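Glyoxalase family protein (Listeria monocytogenes, PDB 2P7O) catalyses the hydration of fosfomycin, a manganese-dependent reaction that makes Listeria monocytogenes resistant to this epoxide antibiotic. Local coordinates at the interface of chains A and B. Sequence-based numbering; all coordinates share one arbitrary frame. Chains: chain A/B, Glyoxalase family protein.

Contact 1: the interface of chains A and B. Residues chain A 69, 125-126; chain B 7, 9, 44, 46, 55, 57.
B:Thr9 lies against one face of the A:His69 imidazole, its CB 3.7 Å from the centroid of the A:His69 ring and displaced toward the rim, a CH-pi contact between side chains that run side by side in the same direction. At the in-plane edge of this ring sits the carboxylate carbon of A:Glu126, so the acid and the imidazole of chain A converge. The B:His7 ring has the B:Thr9 hydroxyl at its edge, and the phenyl of B:Phe46 presents its edge to the backbone N of A:Glu126 while B:Cys55 CB lies over one face, near the rim.

This is the shared metal and active site of a glyoxalase-fold enzyme. A:His69 and A:Glu126 belong to the manganese site, and B:His7 probably supplies a ligand from the other chain. B:His7 NE2 lies 3.2 Å from the carboxylate oxygen OE1 of A:Glu126, with ring and carboxylate planes 68° apart. The same oxygen accepts a 2.8 Å hydrogen bond from B:Thr9 OG1, which arrives from above the carboxylate, 47° out of its plane. The A:Glu126 side chain reaches inward with CG anti to the backbone N (chi1 -180°), then bends at the next bond, which turns OE1 toward the threonine and histidine.

Strand 69-73 of chain A begins in an antiparallel bridge to strand 4-12 of chain B: A:His69 N bonds to B:Thr9 O at 2.9 Å, and B:Thr9 N bonds in turn to A:His69 O at 2.8 Å. The bridge probably helps to place the two side chains against each other. Water 1 links the chains, 2.8 Å from A:Glu126 N and 2.6 Å from the carboxylate OE2 of B:Glu44, the likely proton acceptor. The aliphatic stem of A:Glu126 packs beside B:Cys55 SG, and its CG meets the bent end of B:Met57 at CE, 3.7 Å away.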
ATOM      1  N   HIS A  69      -5.286  -1.281  -3.902  1.00 16.92           N
ATOM      2  CA  HIS A  69      -4.640  -2.579  -3.771  1.00 15.08           C
ATOM      3  C   HIS A  69      -3.127  -2.434  -3.930  1.00 16.63           C
ATOM      4  O   HIS A  69      -2.620  -1.544  -4.645  1.00 20.60           O
ATOM      5  CB  HIS A  69      -5.111  -3.574  -4.825  1.00 15.09           C
ATOM      6  CG  HIS A  69      -4.951  -3.193  -6.272  1.00 14.73           C
ATOM      7  ND1 HIS A  69      -5.864  -2.396  -6.935  1.00 15.68           N
ATOM      8  CD2 HIS A  69      -4.020  -3.519  -7.202  1.00 16.48           C
ATOM      9  CE1 HIS A  69      -5.471  -2.244  -8.222  1.00 15.64           C
ATOM     10  NE2 HIS A  69      -4.346  -2.923  -8.394  1.00 17.27           N
ATOM     11  N   GLU A 125       0.268  -2.177 -16.054  1.00 19.32           N
ATOM     12  CA  GLU A 125      -0.954  -1.413 -16.322  1.00 17.93           C
ATOM     13  C   GLU A 125      -1.908  -1.750 -15.169  1.00 16.70           C
ATOM     14  O   GLU A 125      -1.670  -2.770 -14.493  1.00 17.58           O
ATOM     15  CB  GLU A 125      -1.518  -1.882 -17.678  1.00 19.52           C
ATOM     16  CG  GLU A 125      -1.774  -3.389 -17.607  1.00 18.07           C
ATOM     17  CD  GLU A 125      -2.024  -3.984 -18.998  1.00 20.24           C
ATOM     18  OE1 GLU A 125      -2.203  -3.192 -19.957  1.00 32.22           O
ATOM     19  OE2 GLU A 125      -1.970  -5.232 -19.124  1.00 25.03           O
ATOM     20  N   GLU A 126      -2.979  -0.958 -15.015  1.00 15.94           N
ATOM     21  CA  GLU A 126      -3.973  -1.325 -14.007  1.00 17.16           C
ATOM     22  C   GLU A 126      -5.071  -2.102 -14.734  1.00 20.62           C
ATOM     23  O   GLU A 126      -5.611  -1.631 -15.735  1.00 22.44           O
ATOM     24  CB  GLU A 126      -4.507  -0.002 -13.446  1.00 16.18           C
ATOM     25  CG  GLU A 126      -5.568  -0.167 -12.360  1.00 17.72           C
ATOM     26  CD  GLU A 126      -5.205  -1.339 -11.444  1.00 17.00           C
ATOM     27  OE1 GLU A 126      -4.109  -1.314 -10.889  1.00 16.46           O
ATOM     28  OE2 GLU A 126      -6.022  -2.292 -11.255  1.00 19.78           O
TER
ATOM     29  N   HIS B   7       3.175  -2.470  -8.340  1.00 17.05           N
ATOM     30  CA  HIS B   7       2.639  -1.097  -8.202  1.00 16.66           C
ATOM     31  C   HIS B   7       1.674  -1.081  -7.027  1.00 15.33           C
ATOM     32  O   HIS B   7       1.310  -2.135  -6.490  1.00 15.89           O
ATOM     33  CB  HIS B   7       1.900  -0.724  -9.489  1.00 16.44           C
ATOM     34  CG  HIS B   7       0.754  -1.618  -9.847  1.00 16.98           C
ATOM     35  ND1 HIS B   7       0.911  -2.788 -10.556  1.00 16.11           N
ATOM     36  CD2 HIS B   7      -0.584  -1.479  -9.613  1.00 17.52           C
ATOM     37  CE1 HIS B   7      -0.292  -3.346 -10.747  1.00 16.81           C
ATOM     38  NE2 HIS B   7      -1.211  -2.567 -10.177  1.00 16.52           N
ATOM     39  N   THR B   9      -2.146   0.700  -6.244  1.00 15.40           N
ATOM     40  CA  THR B   9      -3.175   1.528  -6.835  1.00 14.11           C
ATOM     41  C   THR B   9      -4.101   2.084  -5.732  1.00 16.81           C
ATOM     42  O   THR B   9      -4.570   1.305  -4.874  1.00 17.45           O
ATOM     43  CB  THR B   9      -4.051   0.728  -7.796  1.00 16.33           C
ATOM     44  OG1 THR B   9      -3.245   0.422  -8.926  1.00 17.17           O
ATOM     45  CG2 THR B   9      -5.240   1.569  -8.234  1.00 17.15           C
ATOM     46  N   GLU B  44      -7.297   7.793 -14.877  1.00 26.06           N
ATOM     47  CA  GLU B  44      -6.236   7.264 -14.040  1.00 26.00           C
ATOM     48  C   GLU B  44      -4.945   7.966 -14.465  1.00 28.73           C
ATOM     49  O   GLU B  44      -4.944   8.539 -15.564  1.00 33.53           O
ATOM     50  CB  GLU B  44      -6.064   5.765 -14.273  1.00 33.71           C
ATOM     51  CG  GLU B  44      -5.190   5.400 -15.461  1.00 36.85           C
ATOM     52  CD  GLU B  44      -5.014   3.921 -15.751  1.00 39.71           C
ATOM     53  OE1 GLU B  44      -5.986   3.127 -15.599  1.00 32.83           O
ATOM     54  OE2 GLU B  44      -3.894   3.522 -16.198  1.00 44.27           O
ATOM     55  N   PHE B  46      -0.472   7.258 -13.678  1.00 24.03           N
ATOM     56  CA  PHE B  46       0.677   6.665 -13.026  1.00 19.95           C
ATOM     57  C   PHE B  46       1.734   7.719 -12.700  1.00 16.17           C
ATOM     58  O   PHE B  46       2.033   8.646 -13.460  1.00 23.20           O
ATOM     59  CB  PHE B  46       1.341   5.525 -13.798  1.00 21.48           C
ATOM     60  CG  PHE B  46       0.700   4.150 -13.699  1.00 23.50           C
ATOM     61  CD1 PHE B  46      -0.353   3.803 -14.552  1.00 26.64           C
ATOM     62  CD2 PHE B  46       1.119   3.224 -12.765  1.00 27.21           C
ATOM     63  CE1 PHE B  46      -0.992   2.598 -14.434  1.00 29.45           C
ATOM     64  CE2 PHE B  46       0.513   1.965 -12.640  1.00 27.72           C
ATOM     65  CZ  PHE B  46      -0.548   1.709 -13.475  1.00 31.99           C
ATOM     66  N   CYS B  55      -0.493   4.048  -9.069  1.00 18.49           N
ATOM     67  CA  CYS B  55      -1.602   4.390  -9.964  1.00 17.13           C
ATOM     68  C   CYS B  55      -2.655   5.073  -9.093  1.00 16.01           C
ATOM     69  O   CYS B  55      -3.068   4.520  -8.076  1.00 17.01           O
ATOM     70  CB  CYS B  55      -2.211   3.135 -10.589  1.00 20.44           C
ATOM     71  SG  CYS B  55      -3.668   3.369 -11.616  1.00 20.47           S
ATOM     72  N   MET B  57      -6.606   6.221  -9.540  1.00 19.13           N
ATOM     73  CA  MET B  57      -7.707   6.105 -10.497  1.00 22.44           C
ATOM     74  C   MET B  57      -8.954   6.669  -9.819  1.00 22.22           C
ATOM     75  O   MET B  57      -9.061   6.649  -8.585  1.00 21.28           O
ATOM     76  CB  MET B  57      -7.901   4.626 -10.841  1.00 25.69           C
ATOM     77  CG  MET B  57      -9.081   4.337 -11.754  1.00 30.78           C
ATOM     78  SD  MET B  57      -9.109   2.563 -12.144  1.00 37.43           S
ATOM     79  CE  MET B  57      -8.180   1.951 -10.736  1.00 18.63           C
TER
HETATM   80  O   HOH W   1      -3.322   1.091 -16.962  1.00 23.36           O

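Contact 2: the interface of chains A and B. Residues chain A 1-3; chain B 72-74, 82, 119.
The N-terminal segment of chain A, residues 1-3 just ahead of strand 4-12, lies along the end of strand 69-73 of chain B and the loop that follows, with helix 79-89 alongside. A:Ile2 is the central apolar residue. Its CD1 meets CD1 of B:Ile74 at 3.3 Å, tighter than ordinary van der Waals contact, and the two branched side chains cross at a slant. With CG1 beside its own backbone N (chi1 -51°), A:Ile2 sends this long branch toward B:Ile74 and the phenol oxygen of B:Tyr82, while the shorter CG2 branch turns to B:Phe72 and stands 3.9 Å from its CB. B:Leu119, from strand 116-120, lies at the margin, with CD2 4.0 Å from A:Ile2 CD1. The ethyl end of A:Ile2 thus sits among two aliphatic chains and the tyrosine hydroxyl.

A backbone bond ties the segment to the strand end: A:Ser3 N donates to B:Gln73 O at 3.1 Å. The A:Ser3 side chain is incompletely modelled, and the backbone carries its share of the contact.

A:Met1 is poorly ordered, so the cis peptide modelled between it and A:Ile2 and the close approaches of its amino group to B:Tyr82 and B:Ile74 are doubtful. Its CB is modelled 3.5 Å from B:Ile74 CA, and its terminal amino group lies near the B:Tyr82 hydroxyl in a weak hydrogen bond at best. The placement of that end is therefore less certain than that of A:Ile2.

By tucking an isoleucine against the partner and pairing one amide with B:Gln73, the segment extends the two-fold contact between the copies with a mainly apolar patch, and probably helps hold together the dimer on which the shared metal sites depend.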
ATOM      1  N   MET A   1      13.432  13.269   1.731  1.00 53.76           N
ATOM      2  CA  MET A   1      14.411  12.592   0.856  1.00 41.46           C
ATOM      3  C   MET A   1      13.880  12.517  -0.550  1.00 40.97           C
ATOM      4  O   MET A   1      14.303  13.478  -1.286  1.00 48.05           O
ATOM      5  CB  MET A   1      15.131  11.611   1.684  1.00 40.72           C
ATOM      6  CG  MET A   1      15.949  10.410   1.347  1.00 51.58           C
ATOM      7  SD  MET A   1      17.694  10.770   1.037  1.00 89.47           S
ATOM      8  CE  MET A   1      17.788  10.353  -0.709  1.00 61.65           C
ATOM      9  N   ILE A   2      12.929  11.800  -1.096  1.00 35.83           N
ATOM     10  CA  ILE A   2      12.280  10.561  -0.775  1.00 30.40           C
ATOM     11  C   ILE A   2      13.276   9.472  -1.199  1.00 26.11           C
ATOM     12  O   ILE A   2      13.524   9.444  -2.412  1.00 26.91           O
ATOM     13  CB  ILE A   2      10.971  10.315  -1.540  1.00 29.81           C
ATOM     14  CG1 ILE A   2       9.950  11.455  -1.509  1.00 32.50           C
ATOM     15  CG2 ILE A   2      10.371   8.981  -1.075  1.00 29.18           C
ATOM     16  CD1 ILE A   2       9.107  11.505  -0.262  1.00 30.04           C
ATOM     17  N   SER A   3      13.883   8.741  -0.292  1.00 26.20           N
ATOM     18  CA  SER A   3      14.845   7.725  -0.735  1.00 26.68           C
ATOM     19  C   SER A   3      14.153   6.535  -1.367  1.00 25.15           C
ATOM     20  O   SER A   3      14.654   5.820  -2.260  1.00 31.02           O
ATOM     21  CB  SER A   3      15.688   7.255   0.452  1.00 40.88           C
TER
ATOM     22  N   PHE B  72       6.918   6.320   3.336  1.00 17.76           N
ATOM     23  CA  PHE B  72       8.057   6.672   2.503  1.00 19.05           C
ATOM     24  C   PHE B  72       9.234   7.118   3.382  1.00 16.91           C
ATOM     25  O   PHE B  72       9.014   7.735   4.407  1.00 20.44           O
ATOM     26  CB  PHE B  72       7.692   7.794   1.514  1.00 21.79           C
ATOM     27  CG  PHE B  72       6.780   7.289   0.398  1.00 18.09           C
ATOM     28  CD1 PHE B  72       5.413   7.512   0.514  1.00 20.74           C
ATOM     29  CD2 PHE B  72       7.252   6.622  -0.708  1.00 23.29           C
ATOM     30  CE1 PHE B  72       4.552   7.065  -0.489  1.00 21.94           C
ATOM     31  CE2 PHE B  72       6.406   6.166  -1.702  1.00 23.21           C
ATOM     32  CZ  PHE B  72       5.039   6.414  -1.622  1.00 21.34           C
ATOM     33  N   GLN B  73      10.460   6.700   3.077  1.00 17.99           N
ATOM     34  CA  GLN B  73      11.594   7.065   3.905  1.00 18.02           C
ATOM     35  C   GLN B  73      12.113   8.442   3.480  1.00 20.58           C
ATOM     36  O   GLN B  73      12.129   8.817   2.281  1.00 22.37           O
ATOM     37  CB  GLN B  73      12.696   5.981   3.825  1.00 29.84           C
ATOM     38  CG  GLN B  73      13.023   5.556   5.285  1.00 39.43           C
ATOM     39  CD  GLN B  73      14.118   6.474   5.792  1.00 45.08           C
ATOM     40  OE1 GLN B  73      13.968   7.342   6.645  1.00 49.13           O
ATOM     41  NE2 GLN B  73      15.281   6.320   5.158  1.00 54.46           N
ATOM     42  N   ILE B  74      12.497   9.193   4.518  1.00 18.30           N
ATOM     43  CA  ILE B  74      13.084  10.531   4.363  1.00 20.94           C
ATOM     44  C   ILE B  74      14.306  10.565   5.298  1.00 23.49           C
ATOM     45  O   ILE B  74      14.429   9.636   6.134  1.00 23.24           O
ATOM     46  CB  ILE B  74      12.067  11.610   4.754  1.00 25.71           C
ATOM     47  CG1 ILE B  74      10.722  11.557   3.989  1.00 28.27           C
ATOM     48  CG2 ILE B  74      12.580  13.027   4.748  1.00 33.89           C
ATOM     49  CD1 ILE B  74      10.877  11.340   2.518  1.00 41.99           C
ATOM     50  N   TYR B  82       9.577  18.911   5.414  1.00 20.29           N
ATOM     51  CA  TYR B  82       8.437  18.181   4.896  1.00 20.84           C
ATOM     52  C   TYR B  82       7.149  18.583   5.595  1.00 19.40           C
ATOM     53  O   TYR B  82       6.075  18.613   4.994  1.00 23.90           O
ATOM     54  CB  TYR B  82       8.664  16.646   4.947  1.00 20.76           C
ATOM     55  CG  TYR B  82       9.353  16.082   3.730  1.00 21.21           C
ATOM     56  CD1 TYR B  82      10.680  15.652   3.769  1.00 21.55           C
ATOM     57  CD2 TYR B  82       8.671  15.975   2.524  1.00 26.62           C
ATOM     58  CE1 TYR B  82      11.245  15.147   2.606  1.00 23.91           C
ATOM     59  CE2 TYR B  82       9.236  15.469   1.380  1.00 28.31           C
ATOM     60  CZ  TYR B  82      10.563  15.055   1.433  1.00 27.50           C
ATOM     61  OH  TYR B  82      11.096  14.544   0.247  1.00 30.57           O
ATOM     62  N   LEU B 119       5.732   9.750   6.467  1.00 18.14           N
ATOM     63  CA  LEU B 119       7.117   9.980   6.069  1.00 18.57           C
ATOM     64  C   LEU B 119       7.993   9.661   7.313  1.00 17.91           C
ATOM     65  O   LEU B 119       7.746  10.231   8.384  1.00 18.27           O
ATOM     66  CB  LEU B 119       7.357  11.420   5.657  1.00 17.94           C
ATOM     67  CG  LEU B 119       6.599  11.838   4.386  1.00 16.28           C
ATOM     68  CD1 LEU B 119       6.843  13.318   4.125  1.00 25.00           C
ATOM     69  CD2 LEU B 119       7.160  11.032   3.200  1.00 27.03           C
TER

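The C-alpha centres of contact 1 and contact 2 are about 21 Å apart, and contact 2 is centred about 24 Å from B:Glu44, so any influence on catalysis is probably indirect. The two-fold symmetry lets the same elements serve both. Strand 69-73 gives its first residue, A:His69, to contact 1 in chain A and its end, B:Phe72 and B:Gln73, to contact 2 in chain B, with B:Ile74 in the following loop. Strand 4-12 of chain B lines contact 1; its chain A copy follows the segment bound in contact 2. Two composite active sites and two apolar tails therefore brace one dimer, probably keeping the strands aligned for metal binding.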